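Local atomic coordinates of CRISPR-associated endonuclease Cas12b (Alicyclobacillus acidoterrestris, PDB entry 5U31), a protein that acts as an RNA-guided, metal-dependent DNA endonuclease of CRISPR immunity, using a guide RNA and PAM recognition to find and cut invading DNA. Residues L310-Y319 against A344-R353; D301-K309 against Y319-R329. The protein carries 3 engineered substitutions. All coordinates share one frame; numbering follows the deposited sequence.

Interaction 1: residues L310-Y319 against A344-R353; sequences LAPDAPFDLY and AEPEYQALWR
Tyr-319 swings its ring anti to its own carbonyl carbon (chi1 -87°), and Arg-353 sets CG anti to the backbone N (chi1 -170°), then bends at chi2 and chi3 until its guanidinium group reaches the phenol oxygen. NH2 of Arg-353 donates to OH of Tyr-319 over 3.1 Å in a somewhat bent bond, the oxygen lying a little out of the guanidinium plane. The ring and guanidinium planes stand 67° apart. The same nitrogen also donates to OE1 of Gln-349, which it meets from above the carbonyl plane; two acceptors thus share NH2, which probably limits rotation of the guanidinium group. Gln-349, extended beyond CG, crosses Tyr-319 at about a right angle with NE2 3.3 Å from CE2 of the ring. NE2 of Gln-349 makes an almost straight hydrogen bond of 2.7 Å to Ala-344 O; both ends of the amide have partners, which is consistent with the way it is turned. Pro-312, within the type I turn from Ala-311 to Ala-314, lays CG over one guanidinium face, 3.9 Å from CZ of Arg-353, while CH2 of Trp-352 lies over the centre of the opposite face. CB of Ala-344 packs 3.8 Å from CB of Tyr-319 and 4.1 Å from CE2 of Phe-316. This contact lies within the REC1 domain, where it joins the turn and first residues leading into helix 316-329 to residues 344-353. Trp-352 NE1 bonds to Leu-343 O, Phe-316 reaches Ala-341 of helix 337-343, and Tyr-348 and Leu-351 rest on helix 262-277.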
loop_
_atom_site.group_PDB
_atom_site.type_symbol
_atom_site.label_atom_id
_atom_site.label_comp_id
_atom_site.label_asym_id
_atom_site.label_seq_id
_atom_site.Cartn_x
_atom_site.Cartn_y
_atom_site.Cartn_z
ATOM N N LEU A 310 -22.233 28.667 25.700
ATOM C CA LEU A 310 -21.866 30.087 25.624
ATOM C C LEU A 310 -23.054 30.939 25.179
ATOM O O LEU A 310 -24.127 30.426 24.837
ATOM C CB LEU A 310 -20.688 30.301 24.668
ATOM C CG LEU A 310 -19.282 30.269 25.256
ATOM C CD1 LEU A 310 -18.472 31.415 24.680
ATOM C CD2 LEU A 310 -19.319 30.357 26.774
ATOM N N ALA A 311 -22.836 32.261 25.182
ATOM C CA ALA A 311 -23.834 33.245 24.784
ATOM C C ALA A 311 -23.602 33.675 23.345
ATOM O O ALA A 311 -22.464 34.002 22.983
ATOM C CB ALA A 311 -23.785 34.466 25.699
ATOM N N PRO A 312 -24.636 33.682 22.497
ATOM C CA PRO A 312 -24.430 34.084 21.095
ATOM C C PRO A 312 -23.912 35.502 20.940
ATOM O O PRO A 312 -23.257 35.810 19.937
ATOM C CB PRO A 312 -25.827 33.923 20.479
ATOM C CG PRO A 312 -26.516 32.929 21.363
ATOM C CD PRO A 312 -26.003 33.199 22.742
ATOM N N ASP A 313 -24.184 36.375 21.905
ATOM C CA ASP A 313 -23.706 37.749 21.876
ATOM C C ASP A 313 -22.383 37.934 22.608
ATOM O O ASP A 313 -21.877 39.059 22.666
ATOM C CB ASP A 313 -24.763 38.683 22.478
ATOM C CG ASP A 313 -25.395 38.113 23.737
ATOM O OD1 ASP A 313 -25.970 37.005 23.669
ATOM O OD2 ASP A 313 -25.308 38.768 24.797
ATOM N N ALA A 314 -21.812 36.860 23.161
ATOM C CA ALA A 314 -20.586 36.964 23.938
ATOM C C ALA A 314 -19.430 37.433 23.054
ATOM O O ALA A 314 -19.474 37.288 21.829
ATOM C CB ALA A 314 -20.254 35.618 24.583
ATOM N N PRO A 315 -18.390 38.013 23.652
ATOM C CA PRO A 315 -17.238 38.460 22.861
ATOM C C PRO A 315 -16.494 37.287 22.241
ATOM O O PRO A 315 -16.760 36.115 22.517
ATOM C CB PRO A 315 -16.366 39.202 23.880
ATOM C CG PRO A 315 -16.781 38.653 25.204
ATOM C CD PRO A 315 -18.247 38.372 25.074
ATOM N N PHE A 316 -15.531 37.631 21.385
ATOM C CA PHE A 316 -14.814 36.621 20.611
ATOM C C PHE A 316 -13.917 35.769 21.506
ATOM O O PHE A 316 -13.951 34.536 21.433
ATOM C CB PHE A 316 -14.000 37.310 19.508
ATOM C CG PHE A 316 -13.496 36.383 18.420
ATOM C CD1 PHE A 316 -12.928 36.909 17.271
ATOM C CD2 PHE A 316 -13.585 35.003 18.537
ATOM C CE1 PHE A 316 -12.458 36.079 16.267
ATOM C CE2 PHE A 316 -13.116 34.171 17.540
ATOM C CZ PHE A 316 -12.554 34.710 16.404
ATOM N N ASP A 317 -13.118 36.409 22.366
ATOM C CA ASP A 317 -12.024 35.709 23.037
ATOM C C ASP A 317 -12.497 34.492 23.818
ATOM O O ASP A 317 -11.743 33.524 23.962
ATOM C CB ASP A 317 -11.273 36.661 23.964
ATOM C CG ASP A 317 -10.361 37.603 23.209
ATOM O OD1 ASP A 317 -10.499 37.698 21.971
ATOM O OD2 ASP A 317 -9.499 38.238 23.852
ATOM N N LEU A 318 -13.728 34.511 24.330
ATOM C CA LEU A 318 -14.231 33.335 25.029
ATOM C C LEU A 318 -14.684 32.250 24.059
ATOM O O LEU A 318 -14.664 31.064 24.410
ATOM C CB LEU A 318 -15.361 33.728 25.979
ATOM C CG LEU A 318 -14.886 34.535 27.191
ATOM C CD1 LEU A 318 -16.023 34.773 28.170
ATOM C CD2 LEU A 318 -13.716 33.837 27.875
ATOM N N TYR A 319 -15.095 32.630 22.846
ATOM C CA TYR A 319 -15.252 31.646 21.780
ATOM C C TYR A 319 -13.894 31.148 21.302
ATOM O O TYR A 319 -13.693 29.940 21.125
ATOM C CB TYR A 319 -16.033 32.247 20.609
ATOM C CG TYR A 319 -17.542 32.144 20.713
ATOM C CD1 TYR A 319 -18.154 30.980 21.166
ATOM C CD2 TYR A 319 -18.355 33.210 20.347
ATOM C CE1 TYR A 319 -19.533 30.886 21.256
ATOM C CE2 TYR A 319 -19.733 33.124 20.433
ATOM C CZ TYR A 319 -20.317 31.961 20.888
ATOM O OH TYR A 319 -21.690 31.873 20.974
ATOM N N ALA A 344 -17.295 31.253 14.675
ATOM C CA ALA A 344 -17.734 31.897 15.904
ATOM C C ALA A 344 -18.410 33.236 15.641
ATOM O O ALA A 344 -19.142 33.726 16.509
ATOM C CB ALA A 344 -16.549 32.086 16.852
ATOM N N GLU A 345 -18.184 33.826 14.472
ATOM C CA GLU A 345 -18.833 35.083 14.138
ATOM C C GLU A 345 -20.346 34.888 14.112
ATOM O O GLU A 345 -20.830 33.867 13.610
ATOM C CB GLU A 345 -18.336 35.599 12.786
ATOM C CG GLU A 345 -16.829 35.805 12.721
ATOM C CD GLU A 345 -16.378 36.386 11.396
ATOM O OE1 GLU A 345 -15.200 36.789 11.285
ATOM O OE2 GLU A 345 -17.204 36.439 10.462
ATOM N N PRO A 346 -21.120 35.837 14.646
ATOM C CA PRO A 346 -22.565 35.599 14.792
ATOM C C PRO A 346 -23.277 35.349 13.476
ATOM O O PRO A 346 -24.230 34.559 13.445
ATOM C CB PRO A 346 -23.064 36.879 15.477
ATOM C CG PRO A 346 -22.032 37.912 15.164
ATOM C CD PRO A 346 -20.726 37.179 15.107
ATOM N N GLU A 347 -22.833 35.974 12.382
ATOM C CA GLU A 347 -23.521 35.783 11.110
ATOM C C GLU A 347 -23.439 34.339 10.633
ATOM O O GLU A 347 -24.354 33.864 9.951
ATOM C CB GLU A 347 -22.957 36.726 10.046
ATOM C CG GLU A 347 -21.449 36.679 9.875
ATOM C CD GLU A 347 -20.981 37.453 8.652
ATOM O OE1 GLU A 347 -21.696 37.436 7.625
ATOM O OE2 GLU A 347 -19.903 38.080 8.720
ATOM N N TYR A 348 -22.370 33.628 10.989
ATOM C CA TYR A 348 -22.166 32.250 10.563
ATOM C C TYR A 348 -22.458 31.236 11.658
ATOM O O TYR A 348 -22.264 30.037 11.435
ATOM C CB TYR A 348 -20.728 32.051 10.070
ATOM C CG TYR A 348 -20.353 32.879 8.863
ATOM C CD1 TYR A 348 -20.955 32.660 7.633
ATOM C CD2 TYR A 348 -19.379 33.866 8.950
ATOM C CE1 TYR A 348 -20.609 33.409 6.526
ATOM C CE2 TYR A 348 -19.025 34.619 7.848
ATOM C CZ TYR A 348 -19.643 34.385 6.639
ATOM O OH TYR A 348 -19.297 35.132 5.538
ATOM N N GLN A 349 -22.914 31.678 12.832
ATOM C CA GLN A 349 -23.106 30.755 13.944
ATOM C C GLN A 349 -24.216 29.746 13.691
ATOM O O GLN A 349 -24.246 28.701 14.351
ATOM C CB GLN A 349 -23.402 31.526 15.227
ATOM C CG GLN A 349 -22.183 32.160 15.849
ATOM C CD GLN A 349 -22.500 32.850 17.152
ATOM O OE1 GLN A 349 -23.595 32.701 17.694
ATOM N NE2 GLN A 349 -21.543 33.611 17.666
ATOM N N ALA A 350 -25.121 30.029 12.753
ATOM C CA ALA A 350 -26.248 29.139 12.503
ATOM C C ALA A 350 -25.829 27.818 11.870
ATOM O O ALA A 350 -26.600 26.853 11.919
ATOM C CB ALA A 350 -27.281 29.841 11.618
ATOM N N LEU A 351 -24.634 27.747 11.278
ATOM C CA LEU A 351 -24.192 26.502 10.655
ATOM C C LEU A 351 -24.004 25.399 11.690
ATOM O O LEU A 351 -24.323 24.235 11.430
ATOM C CB LEU A 351 -22.898 26.732 9.874
ATOM C CG LEU A 351 -22.931 27.819 8.795
ATOM C CD1 LEU A 351 -21.544 28.044 8.207
ATOM C CD2 LEU A 351 -23.925 27.461 7.703
ATOM N N TRP A 352 -23.489 25.747 12.870
ATOM C CA TRP A 352 -23.273 24.786 13.943
ATOM C C TRP A 352 -24.315 24.873 15.050
ATOM O O TRP A 352 -24.405 23.948 15.866
ATOM C CB TRP A 352 -21.877 24.974 14.547
ATOM C CG TRP A 352 -21.644 26.344 15.102
ATOM C CD1 TRP A 352 -21.161 27.430 14.432
ATOM C CD2 TRP A 352 -21.889 26.777 16.444
ATOM N NE1 TRP A 352 -21.089 28.513 15.274
ATOM C CE2 TRP A 352 -21.531 28.138 16.515
ATOM C CE3 TRP A 352 -22.375 26.145 17.591
ATOM C CZ2 TRP A 352 -21.641 28.878 17.690
ATOM C CZ3 TRP A 352 -22.486 26.880 18.755
ATOM C CH2 TRP A 352 -22.120 28.233 18.796
ATOM N N ARG A 353 -25.097 25.952 15.103
ATOM C CA ARG A 353 -26.101 26.089 16.153
ATOM C C ARG A 353 -27.321 25.218 15.872
ATOM O O ARG A 353 -27.739 24.430 16.728
ATOM C CB ARG A 353 -26.510 27.555 16.297
ATOM C CG ARG A 353 -27.365 27.848 17.517
ATOM C CD ARG A 353 -26.514 28.072 18.763
ATOM N NE ARG A 353 -25.655 29.248 18.644
ATOM C CZ ARG A 353 -24.961 29.775 19.650
ATOM N NH1 ARG A 353 -25.025 29.234 20.857
ATOM N NH2 ARG A 353 -24.204 30.845 19.448
#

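Interaction 2: residues D301-K309 against Y319-R329; sequences DKVFEKWGK and YDAEIKNVQRR. With nucleotides of chain B.
Helices 301-308 and 319-329 run roughly antiparallel, their axes 9.4 Å apart at closest approach and 143° between directions, the CA atoms pairing Val-303 with Ile-323 and Trp-307 with Tyr-319. Trp-307 and Tyr-319 form a T-shaped pair: the tyrosine edge, led by CD1, points at the five-membered ring of the indole, with ring centroids 4.7 Å apart and planes at 71°. NE1 of Trp-307 donates to Tyr-319 O over 3.2 Å in a fairly straight bond, with the oxygen near the indole plane, which helps to set the turn of the ring. Val-303 sends CG1, anti to its backbone N, over the opposite indole face, and its other methyl, CG2, packs 3.7 Å from CG2 of Val-326. Ile-323 meets the rim of the tryptophan, CD1 lying 3.5 Å from CZ2 of Trp-307 and near the ring plane. Toward the outside, the aliphatic part of Lys-306 crosses Glu-322 at about a right angle and continues over Val-326, which Lys-302 flanks with its CB. NZ of Lys-309 stays 4.4 Å from OE2 of Glu-322, too far for a salt bridge but probably still an attraction. Another side of helix 319-329 contacts the guide RNA, chain B. Lys-324 NZ donates to OP1 of C112 of chain B at 2.6 Å and also to O3' of U111 of chain B; Asp-320, also bonded to His-337, forms a salt bridge with the same nitrogen. Gln-327 uses both amide ends on U111 of chain B: NE2 donates to base O2 at 2.9 Å, and OE1 accepts from the ribose O2'. The two helices make a hairpin in REC1, with helix 337-343 packed against it through Phe-340, which touches both Trp-307 and Ile-323.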
loop_
_atom_site.group_PDB
_atom_site.type_symbol
_atom_site.label_atom_id
_atom_site.label_comp_id
_atom_site.label_asym_id
_atom_site.label_seq_id
_atom_site.Cartn_x
_atom_site.Cartn_y
_atom_site.Cartn_z
ATOM N N ASP A 301 -16.350 18.448 16.755
ATOM C CA ASP A 301 -17.314 17.939 17.722
ATOM C C ASP A 301 -17.068 18.534 19.103
ATOM O O ASP A 301 -18.013 18.939 19.792
ATOM C CB ASP A 301 -17.240 16.412 17.772
ATOM C CG ASP A 301 -18.582 15.769 18.071
ATOM O OD1 ASP A 301 -19.196 15.212 17.135
ATOM O OD2 ASP A 301 -19.025 15.827 19.237
ATOM N N LYS A 302 -15.801 18.608 19.519
ATOM C CA LYS A 302 -15.479 19.135 20.841
ATOM C C LYS A 302 -15.716 20.638 20.913
ATOM O O LYS A 302 -16.259 21.138 21.905
ATOM C CB LYS A 302 -14.030 18.808 21.195
ATOM C CG LYS A 302 -13.652 17.349 21.000
ATOM C CD LYS A 302 -12.140 17.169 21.004
ATOM C CE LYS A 302 -11.751 15.762 20.581
ATOM N NZ LYS A 302 -10.281 15.635 20.374
ATOM N N VAL A 303 -15.316 21.373 19.873
ATOM C CA VAL A 303 -15.474 22.826 19.874
ATOM C C VAL A 303 -16.946 23.217 19.901
ATOM O O VAL A 303 -17.319 24.219 20.523
ATOM C CB VAL A 303 -14.752 23.440 18.659
ATOM C CG1 VAL A 303 -14.843 24.955 18.692
ATOM C CG2 VAL A 303 -13.302 22.994 18.622
ATOM N N PHE A 304 -17.806 22.430 19.247
ATOM C CA PHE A 304 -19.219 22.790 19.148
ATOM C C PHE A 304 -19.939 22.620 20.483
ATOM O O PHE A 304 -20.744 23.475 20.871
ATOM C CB PHE A 304 -19.901 21.957 18.062
ATOM C CG PHE A 304 -19.531 22.360 16.659
ATOM C CD1 PHE A 304 -20.009 21.649 15.571
ATOM C CD2 PHE A 304 -18.705 23.449 16.428
ATOM C CE1 PHE A 304 -19.673 22.015 14.281
ATOM C CE2 PHE A 304 -18.364 23.817 15.138
ATOM C CZ PHE A 304 -18.849 23.101 14.065
ATOM N N GLU A 305 -19.680 21.515 21.190
ATOM C CA GLU A 305 -20.293 21.321 22.501
ATOM C C GLU A 305 -19.851 22.402 23.476
ATOM O O GLU A 305 -20.662 22.932 24.244
ATOM C CB GLU A 305 -19.944 19.938 23.049
ATOM C CG GLU A 305 -20.565 18.795 22.273
ATOM C CD GLU A 305 -20.201 17.444 22.849
ATOM O OE1 GLU A 305 -19.405 17.404 23.811
ATOM O OE2 GLU A 305 -20.711 16.423 22.342
ATOM N N LYS A 306 -18.563 22.742 23.456
ATOM C CA LYS A 306 -18.073 23.817 24.307
ATOM C C LYS A 306 -18.662 25.166 23.906
ATOM O O LYS A 306 -18.872 26.028 24.766
ATOM C CB LYS A 306 -16.549 23.845 24.262
ATOM C CG LYS A 306 -15.882 22.953 25.298
ATOM C CD LYS A 306 -14.791 22.100 24.675
ATOM C CE LYS A 306 -13.813 21.580 25.724
ATOM N NZ LYS A 306 -14.480 20.864 26.848
ATOM N N TRP A 307 -18.942 25.366 22.616
ATOM C CA TRP A 307 -19.598 26.600 22.193
ATOM C C TRP A 307 -21.057 26.643 22.626
ATOM O O TRP A 307 -21.612 27.732 22.811
ATOM C CB TRP A 307 -19.504 26.756 20.678
ATOM C CG TRP A 307 -18.214 27.318 20.197
ATOM C CD1 TRP A 307 -17.168 27.746 20.958
ATOM C CD2 TRP A 307 -17.831 27.520 18.835
ATOM N NE1 TRP A 307 -16.153 28.202 20.152
ATOM C CE2 TRP A 307 -16.538 28.073 18.843
ATOM C CE3 TRP A 307 -18.458 27.285 17.607
ATOM C CZ2 TRP A 307 -15.859 28.394 17.671
ATOM C CZ3 TRP A 307 -17.784 27.607 16.446
ATOM C CH2 TRP A 307 -16.498 28.153 16.486
ATOM N N GLY A 308 -21.691 25.475 22.781
ATOM C CA GLY A 308 -23.098 25.441 23.152
ATOM C C GLY A 308 -23.370 26.042 24.515
ATOM O O GLY A 308 -24.435 26.619 24.742
ATOM N N LYS A 309 -22.418 25.906 25.440
ATOM C CA LYS A 309 -22.482 26.476 26.782
ATOM C C LYS A 309 -22.114 27.957 26.818
ATOM O O LYS A 309 -21.700 28.455 27.872
ATOM C CB LYS A 309 -21.569 25.690 27.726
ATOM C CG LYS A 309 -21.769 24.186 27.658
ATOM C CD LYS A 309 -20.660 23.451 28.385
ATOM C CE LYS A 309 -19.289 23.887 27.889
ATOM N NZ LYS A 309 -18.177 23.101 28.503
ATOM N N TYR A 319 -15.095 32.630 22.846
ATOM C CA TYR A 319 -15.252 31.646 21.780
ATOM C C TYR A 319 -13.894 31.148 21.302
ATOM O O TYR A 319 -13.693 29.940 21.125
ATOM C CB TYR A 319 -16.033 32.247 20.609
ATOM C CG TYR A 319 -17.542 32.144 20.713
ATOM C CD1 TYR A 319 -18.154 30.980 21.166
ATOM C CD2 TYR A 319 -18.355 33.210 20.347
ATOM C CE1 TYR A 319 -19.533 30.886 21.256
ATOM C CE2 TYR A 319 -19.733 33.124 20.433
ATOM C CZ TYR A 319 -20.317 31.961 20.888
ATOM O OH TYR A 319 -21.690 31.873 20.974
ATOM N N ASP A 320 -12.946 32.066 21.099
ATOM C CA ASP A 320 -11.646 31.690 20.554
ATOM C C ASP A 320 -10.851 30.852 21.549
ATOM O O ASP A 320 -10.308 29.801 21.190
ATOM C CB ASP A 320 -10.868 32.945 20.150
ATOM C CG ASP A 320 -9.646 32.635 19.297
ATOM O OD1 ASP A 320 -8.825 31.787 19.700
ATOM O OD2 ASP A 320 -9.508 33.243 18.213
ATOM N N ALA A 321 -10.765 31.300 22.806
ATOM C CA ALA A 321 -10.036 30.533 23.813
ATOM C C ALA A 321 -10.691 29.190 24.087
ATOM O O ALA A 321 -10.051 28.302 24.662
ATOM C CB ALA A 321 -9.916 31.328 25.114
ATOM N N GLU A 322 -11.954 29.024 23.696
ATOM C CA GLU A 322 -12.582 27.715 23.719
ATOM C C GLU A 322 -12.156 26.856 22.535
ATOM O O GLU A 322 -12.314 25.631 22.584
ATOM C CB GLU A 322 -14.102 27.872 23.743
ATOM C CG GLU A 322 -14.832 26.739 24.428
ATOM C CD GLU A 322 -14.718 26.777 25.946
ATOM O OE1 GLU A 322 -13.934 27.592 26.476
ATOM O OE2 GLU A 322 -15.424 25.990 26.613
ATOM N N ILE A 323 -11.622 27.472 21.478
ATOM C CA ILE A 323 -11.006 26.712 20.396
ATOM C C ILE A 323 -9.587 26.314 20.771
ATOM O O ILE A 323 -9.164 25.178 20.528
ATOM C CB ILE A 323 -11.023 27.526 19.091
ATOM C CG1 ILE A 323 -12.426 28.055 18.801
ATOM C CG2 ILE A 323 -10.503 26.683 17.933
ATOM C CD1 ILE A 323 -12.442 29.186 17.799
ATOM N N LYS A 324 -8.831 27.244 21.362
ATOM C CA LYS A 324 -7.453 26.954 21.742
ATOM C C LYS A 324 -7.372 25.796 22.730
ATOM O O LYS A 324 -6.399 25.034 22.713
ATOM C CB LYS A 324 -6.798 28.201 22.338
ATOM C CG LYS A 324 -6.753 29.406 21.412
ATOM C CD LYS A 324 -6.155 30.608 22.133
ATOM C CE LYS A 324 -6.110 31.839 21.245
ATOM N NZ LYS A 324 -5.374 31.573 19.982
ATOM N N ASN A 325 -8.380 25.644 23.593
ATOM C CA ASN A 325 -8.349 24.564 24.572
ATOM C C ASN A 325 -8.561 23.206 23.919
ATOM O O ASN A 325 -7.983 22.208 24.365
ATOM C CB ASN A 325 -9.399 24.803 25.656
ATOM C CG ASN A 325 -9.119 26.050 26.469
ATOM O OD1 ASN A 325 -7.983 26.520 26.539
ATOM N ND2 ASN A 325 -10.158 26.593 27.094
ATOM N N VAL A 326 -9.382 23.147 22.869
ATOM C CA VAL A 326 -9.583 21.891 22.154
ATOM C C VAL A 326 -8.319 21.498 21.400
ATOM O O VAL A 326 -7.972 20.313 21.313
ATOM C CB VAL A 326 -10.797 22.008 21.217
ATOM C CG1 VAL A 326 -10.993 20.725 20.440
ATOM C CG2 VAL A 326 -12.037 22.339 22.021
ATOM N N GLN A 327 -7.607 22.484 20.850
ATOM C CA GLN A 327 -6.350 22.197 20.167
ATOM C C GLN A 327 -5.281 21.738 21.150
ATOM O O GLN A 327 -4.534 20.796 20.868
ATOM C CB GLN A 327 -5.878 23.432 19.395
ATOM C CG GLN A 327 -4.583 23.227 18.630
ATOM C CD GLN A 327 -4.203 24.426 17.779
ATOM O OE1 GLN A 327 -4.656 25.545 18.019
ATOM N NE2 GLN A 327 -3.364 24.193 16.775
ATOM N N ARG A 328 -5.200 22.387 22.314
ATOM C CA ARG A 328 -4.159 22.055 23.279
ATOM C C ARG A 328 -4.318 20.642 23.830
ATOM O O ARG A 328 -3.325 20.024 24.229
ATOM C CB ARG A 328 -4.166 23.073 24.416
ATOM C CG ARG A 328 -3.025 22.919 25.403
ATOM C CD ARG A 328 -3.109 23.960 26.503
ATOM N NE ARG A 328 -4.384 23.902 27.212
ATOM C CZ ARG A 328 -5.373 24.776 27.049
ATOM N NH1 ARG A 328 -5.235 25.787 26.200
ATOM N NH2 ARG A 328 -6.499 24.641 27.737
ATOM N N ARG A 329 -5.546 20.115 23.860
ATOM C CA ARG A 329 -5.756 18.759 24.364
ATOM C C ARG A 329 -4.968 17.743 23.547
ATOM O O ARG A 329 -4.437 16.770 24.096
ATOM C CB ARG A 329 -7.249 18.427 24.359
ATOM C CG ARG A 329 -7.621 17.148 25.095
ATOM C CD ARG A 329 -8.929 17.326 25.865
ATOM N NE ARG A 329 -8.791 18.294 26.954
ATOM C CZ ARG A 329 -9.790 18.709 27.729
ATOM N NH1 ARG A 329 -11.019 18.250 27.541
ATOM N NH2 ARG A 329 -9.557 19.591 28.694
ATOM P P C B 112 -2.512 29.978 19.864
ATOM O OP1 C B 112 -3.113 30.747 20.985
ATOM O OP2 C B 112 -1.118 30.272 19.440
ATOM O "O5'" C B 112 -2.633 28.419 20.191
ATOM C "C5'" C B 112 -2.321 27.909 21.486
ATOM C "C4'" C B 112 -2.206 26.403 21.481
ATOM O "O4'" C B 112 -1.630 25.986 20.217
ATOM C "C3'" C B 112 -1.311 25.815 22.569
ATOM O "O3'" C B 112 -1.773 24.514 22.926
ATOM C "C2'" C B 112 0.029 25.681 21.866
ATOM O "O2'" C B 112 0.865 24.690 22.422
ATOM C "C1'" C B 112 -0.402 25.321 20.441
ATOM N N1 C B 112 0.541 25.787 19.417
ATOM C C2 C B 112 1.512 24.908 18.943
ATOM O O2 C B 112 1.548 23.758 19.402
ATOM N N3 C B 112 2.387 25.338 18.009
ATOM C C4 C B 112 2.307 26.589 17.552
ATOM N N4 C B 112 3.190 26.969 16.628
ATOM C C5 C B 112 1.323 27.508 18.018
ATOM C C6 C B 112 0.465 27.068 18.946
ATOM P P U B 111 -3.422 34.548 15.175
ATOM O OP1 U B 111 -3.988 35.716 15.899
ATOM O OP2 U B 111 -1.972 34.487 14.853
ATOM O "O5'" U B 111 -3.764 33.231 15.994
ATOM C "C5'" U B 111 -2.804 32.201 16.135
ATOM C "C4'" U B 111 -3.461 30.850 16.212
ATOM O "O4'" U B 111 -3.235 30.127 14.970
ATOM C "C3'" U B 111 -2.918 29.919 17.283
ATOM O "O3'" U B 111 -3.445 30.174 18.571
ATOM C "C2'" U B 111 -3.265 28.547 16.730
ATOM O "O2'" U B 111 -4.649 28.276 16.894
ATOM C "C1'" U B 111 -2.998 28.763 15.244
ATOM N N1 U B 111 -1.591 28.465 14.885
ATOM C C2 U B 111 -1.146 27.157 14.959
ATOM O O2 U B 111 -1.853 26.226 15.313
ATOM N N3 U B 111 0.171 26.972 14.607
ATOM C C4 U B 111 1.072 27.931 14.193
ATOM O O4 U B 111 2.225 27.601 13.906
ATOM C C5 U B 111 0.538 29.256 14.141
ATOM C C6 U B 111 -0.740 29.469 14.477
#

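How the interactions relate
Interactions 1 and 2 lie side by side in the REC1 domain, their centres 12 Å apart, and share Tyr-319 on helix 316-329. Along the chain their segments alternate: 301-309, then 310-319, then 319-329 and finally 344-353. The loop joining the hairpin helices, with the first turn of helix 316-329, therefore supplies one half of interaction 1. The two contacts also touch directly, Trp-352 packing on Trp-307 and Phe-304, with CE2 of Trp-352 3.4 Å from CE3 of Trp-307. Together they join helices 300-308 and 316-329, the loop between them and residues 344-353 into one packed region, from which helix 316-329 presents Lys-324 and Gln-327 to the bound RNA.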